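Local coordinates for protein pilin (Clostridioides difficile, PDB 6T8S) that is the major pilin of type IV pili, probably assembling into the helical pilus fibre through its long N-terminal helix, at residues S24-A29 with S51-Y56; K78-I83 with D116-P121. All blocks are in the same frame, centred on the assembly; numbering follows the deposited sequence. Where two conformers were deposited one is given.

Interaction 1 (S24-A29 with S51-Y56)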
loop_
_atom_site.group_PDB
_atom_site.type_symbol
_atom_site.label_atom_id
_atom_site.label_comp_id
_atom_site.label_asym_id
_atom_site.label_seq_id
_atom_site.Cartn_x
_atom_site.Cartn_y
_atom_site.Cartn_z
ATOM N N SER A 24 0.760 -5.180 -6.925
ATOM C CA SER A 24 0.941 -5.326 -8.389
ATOM C C SER A 24 -0.401 -5.190 -9.121
ATOM O O SER A 24 -0.463 -4.427 -10.118
ATOM C CB SER A 24 1.611 -6.635 -8.715
ATOM O OG SER A 24 1.870 -6.692 -10.097
ATOM N N SER A 25 -1.432 -5.895 -8.653
ATOM C CA SER A 25 -2.799 -5.882 -9.233
ATOM C C SER A 25 -3.393 -4.471 -9.139
ATOM O O SER A 25 -3.973 -3.994 -10.117
ATOM C CB SER A 25 -3.674 -6.914 -8.574
ATOM O OG SER A 25 -3.254 -8.236 -8.907
ATOM N N VAL A 26 -3.281 -3.832 -7.980
ATOM C CA VAL A 26 -3.850 -2.473 -7.761
ATOM C C VAL A 26 -3.083 -1.476 -8.638
ATOM O O VAL A 26 -3.728 -0.566 -9.198
ATOM C CB VAL A 26 -3.811 -2.078 -6.273
ATOM C CG1 VAL A 26 -4.177 -0.615 -6.078
ATOM C CG2 VAL A 26 -4.713 -2.973 -5.452
ATOM N N LYS A 27 -1.760 -1.611 -8.733
ATOM C CA LYS A 27 -0.925 -0.672 -9.520
ATOM C C LYS A 27 -1.372 -0.708 -10.991
ATOM O O LYS A 27 -1.473 0.370 -11.601
ATOM C CB LYS A 27 0.565 -0.988 -9.389
ATOM C CG LYS A 27 1.466 -0.049 -10.175
ATOM C CD LYS A 27 2.919 -0.132 -9.815
ATOM C CE LYS A 27 3.769 0.711 -10.739
ATOM N NZ LYS A 27 5.195 0.352 -10.615
ATOM N N SER A 28 -1.583 -1.895 -11.559
ATOM C CA SER A 28 -1.980 -2.057 -12.984
ATOM C C SER A 28 -3.348 -1.397 -13.223
ATOM O O SER A 28 -3.502 -0.617 -14.211
ATOM C CB SER A 28 -1.983 -3.516 -13.381
ATOM O OG SER A 28 -2.097 -3.630 -14.789
ATOM N N ALA A 29 -4.306 -1.654 -12.333
ATOM C CA ALA A 29 -5.669 -1.081 -12.395
ATOM C C ALA A 29 -5.584 0.445 -12.263
ATOM O O ALA A 29 -6.322 1.153 -13.004
ATOM C CB ALA A 29 -6.550 -1.689 -11.331
ATOM N N SER A 51 -13.013 0.583 -4.082
ATOM C CA SER A 51 -14.177 0.535 -5.007
ATOM C C SER A 51 -14.023 1.561 -6.148
ATOM O O SER A 51 -14.648 1.337 -7.223
ATOM C CB SER A 51 -15.484 0.681 -4.248
ATOM O OG SER A 51 -15.608 2.009 -3.790
ATOM N N VAL A 52 -13.208 2.617 -5.982
ATOM C CA VAL A 52 -12.885 3.584 -7.077
ATOM C C VAL A 52 -12.336 2.820 -8.301
ATOM O O VAL A 52 -12.585 3.268 -9.447
ATOM C CB VAL A 52 -11.913 4.686 -6.603
ATOM C CG1 VAL A 52 -10.543 4.135 -6.245
ATOM C CG2 VAL A 52 -11.778 5.814 -7.617
ATOM N N LEU A 53 -11.657 1.688 -8.093
ATOM C CA LEU A 53 -11.061 0.877 -9.204
ATOM C C LEU A 53 -11.977 -0.271 -9.648
ATOM O O LEU A 53 -11.499 -1.119 -10.439
ATOM C CB LEU A 53 -9.715 0.315 -8.742
ATOM C CG LEU A 53 -8.616 1.321 -8.419
ATOM C CD1 LEU A 53 -7.357 0.585 -7.997
ATOM C CD2 LEU A 53 -8.311 2.228 -9.600
ATOM N N GLU A 54 -13.251 -0.320 -9.233
ATOM C CA GLU A 54 -14.075 -1.554 -9.368
ATOM C C GLU A 54 -14.290 -1.945 -10.841
ATOM O O GLU A 54 -14.425 -3.153 -11.108
ATOM C CB GLU A 54 -15.446 -1.389 -8.718
ATOM C CG GLU A 54 -16.205 -2.698 -8.609
ATOM C CD GLU A 54 -17.268 -2.689 -7.527
ATOM O OE1 GLU A 54 -17.778 -1.586 -7.218
ATOM O OE2 GLU A 54 -17.576 -3.775 -7.002
ATOM N N THR A 55 -14.385 -0.978 -11.758
ATOM C CA THR A 55 -14.596 -1.290 -13.204
ATOM C C THR A 55 -13.388 -2.089 -13.716
ATOM O O THR A 55 -13.576 -2.931 -14.633
ATOM C CB THR A 55 -14.865 -0.019 -14.021
ATOM O OG1 THR A 55 -15.972 0.642 -13.416
ATOM C CG2 THR A 55 -15.183 -0.302 -15.475
ATOM N N TYR A 56 -12.195 -1.884 -13.139
ATOM C CA TYR A 56 -10.901 -2.382 -13.685
ATOM C C TYR A 56 -10.452 -3.694 -13.024
ATOM O O TYR A 56 -9.481 -4.289 -13.519
ATOM C CB TYR A 56 -9.805 -1.327 -13.526
ATOM C CG TYR A 56 -10.034 -0.073 -14.332
ATOM C CD1 TYR A 56 -9.580 0.028 -15.637
ATOM C CD2 TYR A 56 -10.736 1.007 -13.810
ATOM C CE1 TYR A 56 -9.778 1.175 -16.391
ATOM C CE2 TYR A 56 -10.953 2.154 -14.558
ATOM C CZ TYR A 56 -10.468 2.244 -15.853
ATOM O OH TYR A 56 -10.688 3.363 -16.614
#
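Leu-53 sets its CG anti to its own carbonyl carbon (chi1 -64°), and with chi2 near 180° the extended side chain delivers CD1 to the helix carrying Val-26 and Ala-29. Val-26 answers with the methyl that its first torsion places anti to the backbone N (171°): its CG1 lies 3.9 Å from Leu-53 CD1, the two side chains crossing almost perpendicularly. One turn on, Ala-29 CB sits 4.1 Å from the same CD1, so a single methyl rests on two successive turns of the helix. The other branch, Leu-53 CD2, turns to the Ala-29 carbonyl. In type IV pilin terms, helix 9-37 probably corresponds to the later part of the long N-terminal helix, and 51-56 belongs to the alpha-beta loop that joins it to the sheet; here that loop folds back against the helix flank. Tyr-56 closes the other end of the contact through its CB, 3.9 Å from Ala-29 CB. Its ring then leads away from 24-29, with Ala-29 O above one face at 4.1 Å from Tyr-56 CG, displaced to the rim. Further along the helix, Asp-36 OD2 is hydrogen-bonded to Tyr-56 OH, and Tyr-33 packs on both Leu-53 and Tyr-56.

Interaction 2 (K78-I83 with D116-P121)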
loop_
_atom_site.group_PDB
_atom_site.type_symbol
_atom_site.label_atom_id
_atom_site.label_comp_id
_atom_site.label_asym_id
_atom_site.label_seq_id
_atom_site.Cartn_x
_atom_site.Cartn_y
_atom_site.Cartn_z
ATOM N N LYS A 78 1.937 12.189 -5.934
ATOM C CA LYS A 78 2.041 10.704 -5.955
ATOM C C LYS A 78 0.707 10.053 -5.584
ATOM O O LYS A 78 0.017 10.563 -4.682
ATOM C CB LYS A 78 3.149 10.256 -5.000
ATOM C CG LYS A 78 4.549 10.686 -5.423
ATOM C CD LYS A 78 5.611 10.213 -4.471
ATOM C CE LYS A 78 6.990 10.765 -4.769
ATOM N NZ LYS A 78 6.991 12.245 -4.732
ATOM N N LEU A 79 0.388 8.929 -6.230
ATOM C CA LEU A 79 -0.652 7.977 -5.765
ATOM C C LEU A 79 -0.012 6.988 -4.799
ATOM O O LEU A 79 1.019 6.387 -5.156
ATOM C CB LEU A 79 -1.276 7.215 -6.935
ATOM C CG LEU A 79 -2.329 6.191 -6.517
ATOM C CD1 LEU A 79 -3.500 6.874 -5.830
ATOM C CD2 LEU A 79 -2.811 5.374 -7.702
ATOM N N VAL A 80 -0.640 6.800 -3.636
ATOM C CA VAL A 80 -0.093 5.970 -2.529
ATOM C C VAL A 80 -1.156 4.949 -2.118
ATOM O O VAL A 80 -2.339 5.318 -1.937
ATOM C CB VAL A 80 0.346 6.858 -1.349
ATOM C CG1 VAL A 80 0.746 6.038 -0.135
ATOM C CG2 VAL A 80 1.469 7.798 -1.765
ATOM N N LEU A 81 -0.737 3.698 -1.970
ATOM C CA LEU A 81 -1.565 2.641 -1.367
ATOM C C LEU A 81 -1.360 2.727 0.150
ATOM O O LEU A 81 -0.235 2.502 0.627
ATOM C CB LEU A 81 -1.143 1.276 -1.922
ATOM C CG LEU A 81 -1.904 0.085 -1.350
ATOM C CD1 LEU A 81 -3.376 0.133 -1.729
ATOM C CD2 LEU A 81 -1.260 -1.229 -1.795
ATOM N N GLN A 82 -2.412 3.110 0.866
ATOM C CA GLN A 82 -2.445 3.082 2.341
ATOM C C GLN A 82 -2.896 1.693 2.772
ATOM O O GLN A 82 -3.886 1.155 2.214
ATOM C CB GLN A 82 -3.376 4.185 2.859
ATOM C CG GLN A 82 -3.580 4.135 4.376
ATOM C CD GLN A 82 -4.443 5.283 4.857
ATOM O OE1 GLN A 82 -4.417 6.368 4.283
ATOM N NE2 GLN A 82 -5.222 5.050 5.906
ATOM N N ILE A 83 -2.183 1.118 3.735
ATOM C CA ILE A 83 -2.507 -0.207 4.319
ATOM C C ILE A 83 -2.740 0.017 5.815
ATOM O O ILE A 83 -1.769 0.230 6.539
ATOM C CB ILE A 83 -1.392 -1.229 4.042
ATOM C CG1 ILE A 83 -0.928 -1.184 2.582
ATOM C CG2 ILE A 83 -1.844 -2.625 4.462
ATOM C CD1 ILE A 83 0.245 -2.076 2.290
ATOM N N ASP A 116 1.183 16.441 2.088
ATOM C CA ASP A 116 2.165 16.976 1.109
ATOM C C ASP A 116 3.342 16.013 0.915
ATOM O O ASP A 116 3.821 15.943 -0.222
ATOM C CB ASP A 116 2.688 18.347 1.548
ATOM C CG ASP A 116 1.665 19.466 1.429
ATOM O OD1 ASP A 116 0.845 19.416 0.487
ATOM O OD2 ASP A 116 1.699 20.380 2.279
ATOM N N ASN A 117 3.808 15.324 1.965
ATOM C CA ASN A 117 5.170 14.717 1.982
ATOM C C ASN A 117 5.185 13.289 2.544
ATOM O O ASN A 117 4.629 13.054 3.633
ATOM C CB ASN A 117 6.145 15.569 2.796
ATOM C CG ASN A 117 6.323 16.949 2.199
ATOM O OD1 ASN A 117 5.847 17.929 2.761
ATOM N ND2 ASN A 117 6.962 17.022 1.042
ATOM N N LEU A 118 5.918 12.405 1.861
ATOM C CA LEU A 118 6.303 11.054 2.350
ATOM C C LEU A 118 7.245 11.234 3.544
ATOM O O LEU A 118 8.112 12.123 3.456
ATOM C CB LEU A 118 7.010 10.296 1.221
ATOM C CG LEU A 118 6.228 10.140 -0.082
ATOM C CD1 LEU A 118 7.120 9.570 -1.182
ATOM C CD2 LEU A 118 4.990 9.272 0.125
ATOM N N GLY A 119 7.091 10.422 4.595
ATOM C CA GLY A 119 7.839 10.532 5.862
ATOM C C GLY A 119 9.019 9.576 5.930
ATOM O O GLY A 119 9.800 9.558 4.965
ATOM N N ASN A 120 9.174 8.844 7.040
ATOM C CA ASN A 120 10.366 7.992 7.301
ATOM C C ASN A 120 10.248 6.722 6.450
ATOM O O ASN A 120 9.264 5.993 6.541
ATOM C CB ASN A 120 10.571 7.659 8.788
ATOM C CG ASN A 120 11.467 8.626 9.559
ATOM O OD1 ASN A 120 12.083 9.549 9.013
ATOM N ND2 ASN A 120 11.560 8.421 10.862
ATOM N N PRO A 121 11.231 6.429 5.579
ATOM C CA PRO A 121 11.176 5.204 4.780
ATOM C C PRO A 121 11.323 3.944 5.647
ATOM O O PRO A 121 12.101 3.960 6.593
ATOM C CB PRO A 121 12.358 5.330 3.809
ATOM C CG PRO A 121 13.295 6.340 4.443
ATOM C CD PRO A 121 12.420 7.243 5.286
#
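Lys-78, at the start of strand 78-83, meets Leu-118 with the aliphatic part of its chain. Its CG, CD and CE run out extended, and the chain passes across the leucine at about a right angle: Lys-78 CD stands 3.7 Å from Leu-118 CD1, and Lys-78 CE is 3.8 Å from that same methyl. The last torsion bends (chi4 59°), turning NZ off the extended line of the chain; the side chain also touches Asp-139. Leu-79 faces the other way, onto Ala-30 of helix 9-37 and Leu-137. This division follows the type IV pilin fold, in which one face of the antiparallel sheet packs on the long helix; Leu-118 lies over the other face, in the loop between strands 109-110 and 128-138. Val-80, two residues beyond Lys-78, returns to the loop side. Its CG2 makes a looser approach to the second leucine branch, 4.3 Å from Leu-118 CD2, so the two methyls of Leu-118 are shared between lysine and valine. Tyr-134 and Val-75 from the flanking strands also border Val-80.

Interactions 1 and 2 follow one another along the chain, with centres 18 Å apart, and lie on different layers of one domain. The nearest atoms of the two come to about 4 Å but do not touch. Interaction 1 holds the alpha-beta loop to helix 9-37. Strand 78-83 itself belongs to interaction 2: Leu-79 points to the helix layer, while Lys-78 and Val-80 meet the loop on the other face. Strand 128-138 connects the two contacts, since Leu-137 packs against Val-26 of the first and also meets Leu-79. Pro-41 makes a second bridge, touching Leu-53 and Leu-79. Leu-53 also touches Leu-72 in strand 70-75, which pairs with 78-83.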